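Local atomic coordinates of purine nucleoside phosphorylase (Grouper iridovirus, PDB entry 3KHS), a protein that probably catalyses the phosphate-dependent cleavage of purine nucleosides to the free base and ribose 1-phosphate, a step of purine salvage. Residues B[112-126]-B[233-245]. Residues are numbered along the deposited sequence; the frame is centred on the assembly and turned at random.
With PO4 (phosphate ion), chain G.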
loop_
_atom_site.group_PDB
_atom_site.type_symbol
_atom_site.label_atom_id
_atom_site.label_comp_id
_atom_site.label_asym_id
_atom_site.label_seq_id
_atom_site.Cartn_x
_atom_site.Cartn_y
_atom_site.Cartn_z
ATOM N N ASN B 112 -2.338 14.055 -18.172
ATOM C CA ASN B 112 -1.245 13.140 -17.855
ATOM C C ASN B 112 -1.034 12.222 -19.037
ATOM O O ASN B 112 -1.846 12.185 -19.963
ATOM C CB ASN B 112 -1.544 12.316 -16.606
ATOM C CG ASN B 112 -2.730 11.371 -16.777
ATOM O OD1 ASN B 112 -2.817 10.635 -17.758
ATOM N ND2 ASN B 112 -3.626 11.359 -15.800
ATOM N N ALA B 113 0.080 11.508 -19.012
ATOM C CA ALA B 113 0.417 10.542 -20.042
ATOM C C ALA B 113 0.196 9.218 -19.313
ATOM O O ALA B 113 0.633 9.065 -18.167
ATOM C CB ALA B 113 1.880 10.692 -20.454
ATOM N N ALA B 114 -0.514 8.287 -19.942
ATOM C CA ALA B 114 -0.781 7.008 -19.306
ATOM C C ALA B 114 -0.700 5.828 -20.276
ATOM O O ALA B 114 -0.658 6.017 -21.480
ATOM C CB ALA B 114 -2.121 7.047 -18.655
ATOM N N GLY B 115 -0.645 4.624 -19.715
ATOM C CA GLY B 115 -0.599 3.417 -20.512
ATOM C C GLY B 115 -2.006 2.879 -20.655
ATOM O O GLY B 115 -2.721 2.737 -19.655
ATOM N N GLY B 116 -2.422 2.614 -21.891
ATOM C CA GLY B 116 -3.757 2.099 -22.106
ATOM C C GLY B 116 -3.864 0.594 -21.886
ATOM O O GLY B 116 -3.016 -0.155 -22.333
ATOM N N LEU B 117 -4.905 0.169 -21.186
ATOM C CA LEU B 117 -5.166 -1.229 -20.908
ATOM C C LEU B 117 -6.396 -1.638 -21.732
ATOM O O LEU B 117 -6.520 -2.790 -22.148
ATOM C CB LEU B 117 -5.437 -1.406 -19.416
ATOM C CG LEU B 117 -4.221 -1.098 -18.516
ATOM C CD1 LEU B 117 -4.653 -0.810 -17.105
ATOM C CD2 LEU B 117 -3.233 -2.279 -18.547
ATOM N N ASN B 118 -7.294 -0.684 -21.974
ATOM C CA ASN B 118 -8.507 -0.930 -22.746
ATOM C C ASN B 118 -8.165 -1.359 -24.174
ATOM O O ASN B 118 -7.514 -0.633 -24.914
ATOM C CB ASN B 118 -9.373 0.332 -22.781
ATOM C CG ASN B 118 -10.770 0.070 -23.335
ATOM O OD1 ASN B 118 -10.937 -0.308 -24.490
ATOM N ND2 ASN B 118 -11.763 0.260 -22.508
ATOM N N PRO B 119 -8.649 -2.533 -24.588
ATOM C CA PRO B 119 -8.416 -3.119 -25.918
ATOM C C PRO B 119 -8.594 -2.189 -27.110
ATOM O O PRO B 119 -7.934 -2.360 -28.124
ATOM C CB PRO B 119 -9.421 -4.275 -25.982
ATOM C CG PRO B 119 -9.668 -4.610 -24.545
ATOM C CD PRO B 119 -9.698 -3.268 -23.865
ATOM N N SER B 120 -9.484 -1.214 -27.000
ATOM C CA SER B 120 -9.731 -0.335 -28.137
ATOM C C SER B 120 -8.932 0.967 -28.160
ATOM O O SER B 120 -9.061 1.761 -29.077
ATOM C CB SER B 120 -11.222 -0.024 -28.232
ATOM O OG SER B 120 -11.673 0.484 -27.003
ATOM N N TYR B 121 -8.099 1.187 -27.155
ATOM C CA TYR B 121 -7.301 2.396 -27.121
ATOM C C TYR B 121 -6.104 2.188 -28.014
ATOM O O TYR B 121 -5.632 1.066 -28.180
ATOM C CB TYR B 121 -6.807 2.711 -25.686
ATOM C CG TYR B 121 -7.877 3.147 -24.684
ATOM C CD1 TYR B 121 -9.231 3.016 -24.979
ATOM C CD2 TYR B 121 -7.529 3.652 -23.423
ATOM C CE1 TYR B 121 -10.214 3.356 -24.060
ATOM C CE2 TYR B 121 -8.522 4.009 -22.474
ATOM C CZ TYR B 121 -9.867 3.848 -22.805
ATOM O OH TYR B 121 -10.880 4.114 -21.897
ATOM N N ARG B 122 -5.608 3.277 -28.578
ATOM C CA ARG B 122 -4.427 3.242 -29.432
ATOM C C ARG B 122 -3.476 4.351 -28.981
ATOM O O ARG B 122 -3.902 5.378 -28.437
ATOM C CB ARG B 122 -4.750 3.544 -30.903
ATOM C CG ARG B 122 -5.898 2.819 -31.530
ATOM C CD ARG B 122 -5.849 3.062 -33.039
ATOM N NE ARG B 122 -7.044 2.599 -33.733
ATOM C CZ ARG B 122 -7.262 2.796 -35.024
ATOM N NH1 ARG B 122 -6.360 3.438 -35.749
ATOM N NH2 ARG B 122 -8.385 2.368 -35.580
ATOM N N PRO B 123 -2.170 4.156 -29.192
ATOM C CA PRO B 123 -1.262 5.226 -28.782
ATOM C C PRO B 123 -1.647 6.508 -29.512
ATOM O O PRO B 123 -1.840 6.500 -30.718
ATOM C CB PRO B 123 0.121 4.695 -29.192
ATOM C CG PRO B 123 -0.159 3.447 -29.981
ATOM C CD PRO B 123 -1.433 2.913 -29.452
ATOM N N GLY B 124 -1.768 7.604 -28.769
ATOM C CA GLY B 124 -2.136 8.877 -29.360
ATOM C C GLY B 124 -3.531 9.281 -28.960
ATOM O O GLY B 124 -3.874 10.472 -29.042
ATOM N N ASP B 125 -4.330 8.304 -28.524
ATOM C CA ASP B 125 -5.706 8.570 -28.112
ATOM C C ASP B 125 -5.754 9.389 -26.823
ATOM O O ASP B 125 -4.757 9.541 -26.116
ATOM C CB ASP B 125 -6.476 7.277 -27.856
ATOM C CG ASP B 125 -6.807 6.515 -29.126
ATOM O OD1 ASP B 125 -6.407 6.969 -30.224
ATOM O OD2 ASP B 125 -7.472 5.454 -29.011
ATOM N N PHE B 126 -6.943 9.906 -26.527
ATOM C CA PHE B 126 -7.192 10.669 -25.317
ATOM C C PHE B 126 -8.225 9.897 -24.510
ATOM O O PHE B 126 -9.169 9.352 -25.070
ATOM C CB PHE B 126 -7.797 12.035 -25.651
ATOM C CG PHE B 126 -6.817 13.044 -26.200
ATOM C CD1 PHE B 126 -7.280 14.218 -26.787
ATOM C CD2 PHE B 126 -5.458 12.845 -26.116
ATOM C CE1 PHE B 126 -6.397 15.171 -27.278
ATOM C CE2 PHE B 126 -4.567 13.805 -26.608
ATOM C CZ PHE B 126 -5.043 14.965 -27.188
ATOM N N LEU B 233 -11.591 17.892 -13.906
ATOM C CA LEU B 233 -11.653 17.294 -15.219
ATOM C C LEU B 233 -10.229 16.795 -15.445
ATOM O O LEU B 233 -9.263 17.517 -15.199
ATOM C CB LEU B 233 -12.010 18.308 -16.269
ATOM C CG LEU B 233 -11.644 17.844 -17.675
ATOM C CD1 LEU B 233 -12.470 16.592 -18.021
ATOM C CD2 LEU B 233 -11.850 18.989 -18.687
ATOM N N ALA B 234 -10.097 15.548 -15.876
ATOM C CA ALA B 234 -8.777 14.993 -16.143
ATOM C C ALA B 234 -8.807 14.271 -17.479
ATOM O O ALA B 234 -9.742 13.526 -17.761
ATOM C CB ALA B 234 -8.387 14.045 -15.035
ATOM N N VAL B 235 -7.794 14.513 -18.302
ATOM C CA VAL B 235 -7.683 13.876 -19.610
ATOM C C VAL B 235 -6.312 13.180 -19.736
ATOM O O VAL B 235 -5.273 13.828 -19.611
ATOM C CB VAL B 235 -7.807 14.933 -20.757
ATOM C CG1 VAL B 235 -7.558 14.268 -22.126
ATOM C CG2 VAL B 235 -9.199 15.578 -20.748
ATOM N N SER B 236 -6.311 11.875 -19.989
ATOM C CA SER B 236 -5.062 11.135 -20.161
ATOM C C SER B 236 -4.714 10.994 -21.646
ATOM O O SER B 236 -5.566 10.702 -22.476
ATOM C CB SER B 236 -5.163 9.706 -19.581
ATOM O OG SER B 236 -5.258 9.656 -18.175
ATOM N N LEU B 237 -3.450 11.209 -21.962
ATOM C CA LEU B 237 -2.967 11.022 -23.311
ATOM C C LEU B 237 -2.481 9.559 -23.255
ATOM O O LEU B 237 -1.622 9.220 -22.447
ATOM C CB LEU B 237 -1.824 12.009 -23.558
ATOM C CG LEU B 237 -0.940 11.950 -24.791
ATOM C CD1 LEU B 237 0.339 11.239 -24.408
ATOM C CD2 LEU B 237 -1.634 11.289 -25.951
ATOM N N ILE B 238 -3.072 8.678 -24.057
ATOM C CA ILE B 238 -2.644 7.278 -24.040
ATOM C C ILE B 238 -1.370 7.226 -24.848
ATOM O O ILE B 238 -1.405 7.089 -26.054
ATOM C CB ILE B 238 -3.700 6.334 -24.655
ATOM C CG1 ILE B 238 -4.998 6.426 -23.859
ATOM C CG2 ILE B 238 -3.199 4.904 -24.646
ATOM C CD1 ILE B 238 -4.883 6.030 -22.422
ATOM N N SER B 239 -0.236 7.366 -24.170
ATOM C CA SER B 239 1.050 7.367 -24.852
ATOM C C SER B 239 1.496 5.999 -25.396
ATOM O O SER B 239 2.263 5.935 -26.348
ATOM C CB SER B 239 2.119 7.951 -23.928
ATOM O OG SER B 239 2.081 7.352 -22.650
ATOM N N ASN B 240 1.009 4.917 -24.796
ATOM C CA ASN B 240 1.356 3.570 -25.226
ATOM C C ASN B 240 0.190 2.689 -24.796
ATOM O O ASN B 240 -0.638 3.110 -23.984
ATOM C CB ASN B 240 2.653 3.088 -24.548
ATOM C CG ASN B 240 2.453 2.758 -23.062
ATOM O OD1 ASN B 240 2.556 3.635 -22.173
ATOM N ND2 ASN B 240 2.140 1.489 -22.786
ATOM N N VAL B 241 0.136 1.479 -25.341
ATOM C CA VAL B 241 -0.927 0.544 -25.042
ATOM C C VAL B 241 -0.342 -0.818 -24.750
ATOM O O VAL B 241 0.630 -1.221 -25.348
ATOM C CB VAL B 241 -1.925 0.403 -26.218
ATOM C CG1 VAL B 241 -2.912 -0.704 -25.909
ATOM C CG2 VAL B 241 -2.676 1.699 -26.432
ATOM N N ILE B 242 -0.967 -1.518 -23.819
ATOM C CA ILE B 242 -0.516 -2.821 -23.389
ATOM C C ILE B 242 -1.273 -3.862 -24.182
ATOM O O ILE B 242 -2.483 -3.753 -24.327
ATOM C CB ILE B 242 -0.796 -3.001 -21.889
ATOM C CG1 ILE B 242 0.107 -2.069 -21.071
ATOM C CG2 ILE B 242 -0.588 -4.449 -21.481
ATOM C CD1 ILE B 242 -0.304 -0.606 -21.041
ATOM N N ALA B 243 -0.572 -4.860 -24.709
ATOM C CA ALA B 243 -1.244 -5.901 -25.482
ATOM C C ALA B 243 -2.124 -6.772 -24.589
ATOM O O ALA B 243 -2.085 -6.674 -23.368
ATOM C CB ALA B 243 -0.222 -6.765 -26.205
ATOM N N SER B 244 -2.915 -7.630 -25.214
ATOM C CA SER B 244 -3.811 -8.506 -24.485
ATOM C C SER B 244 -3.106 -9.411 -23.486
ATOM O O SER B 244 -3.682 -9.731 -22.458
ATOM C CB SER B 244 -4.636 -9.343 -25.466
ATOM O OG SER B 244 -3.804 -9.968 -26.426
ATOM N N ASN B 245 -1.870 -9.816 -23.774
ATOM C CA ASN B 245 -1.120 -10.688 -22.865
ATOM C C ASN B 245 -0.563 -9.916 -21.659
ATOM O O ASN B 245 0.112 -10.490 -20.791
ATOM C CB ASN B 245 0.026 -11.355 -23.613
ATOM C CG ASN B 245 0.973 -10.349 -24.194
ATOM O OD1 ASN B 245 0.620 -9.178 -24.335
ATOM N ND2 ASN B 245 2.177 -10.788 -24.550
HETATM P P PO4 G . 2.240 12.154 -15.646
HETATM O O1 PO4 G . 1.704 12.755 -16.896
HETATM O O2 PO4 G . 2.542 13.236 -14.656
HETATM O O3 PO4 G . 1.230 11.230 -15.050
HETATM O O4 PO4 G . 3.481 11.397 -15.962
#
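Tyr121 meets Ile238 at about a right angle, its CD2 lying 3.7 Å from Ile238 CD1; one face of this ring has Asn118 CB over its centre, and His185 also stacks with it. The Phe126 ring takes Leu237 CD2 at its edge, in plane, 3.9 Å from CE2, while helix 257-279 packs on the same side chain. Aromatic carbons suit these buried places beside the methyls of Ile238 and Leu237. The Asn112 side chain turns its CG between the backbone N and the carbonyl carbon (chi1 65°), which brings OD1 to Ser236 OG, a donor at 2.7 Å; ND2 is held by Thr218. Strands 107-116 and 231-241 run parallel in the mixed sheet of the phosphorylase fold, and 112-126 then turns back so that Phe126 pairs antiparallel with Leu237. Strand 233-241 is thus gripped along both edges: Leu237 N reaches Asn112 O at 2.7 Å, whereas Ile238 N gives to Asp125 O at 2.8 Å. Gly124, third in the type II turn Arg122 to Asp125, has backbone angles that call for glycine and donates its N to Ile238 O. Gly116 leaves room for Ile238 CG2, 3.7 Å from its N. Ala113 N binds phosphate O1 at 2.9 Å, alongside Ser30, Arg81, His83 and Ser217.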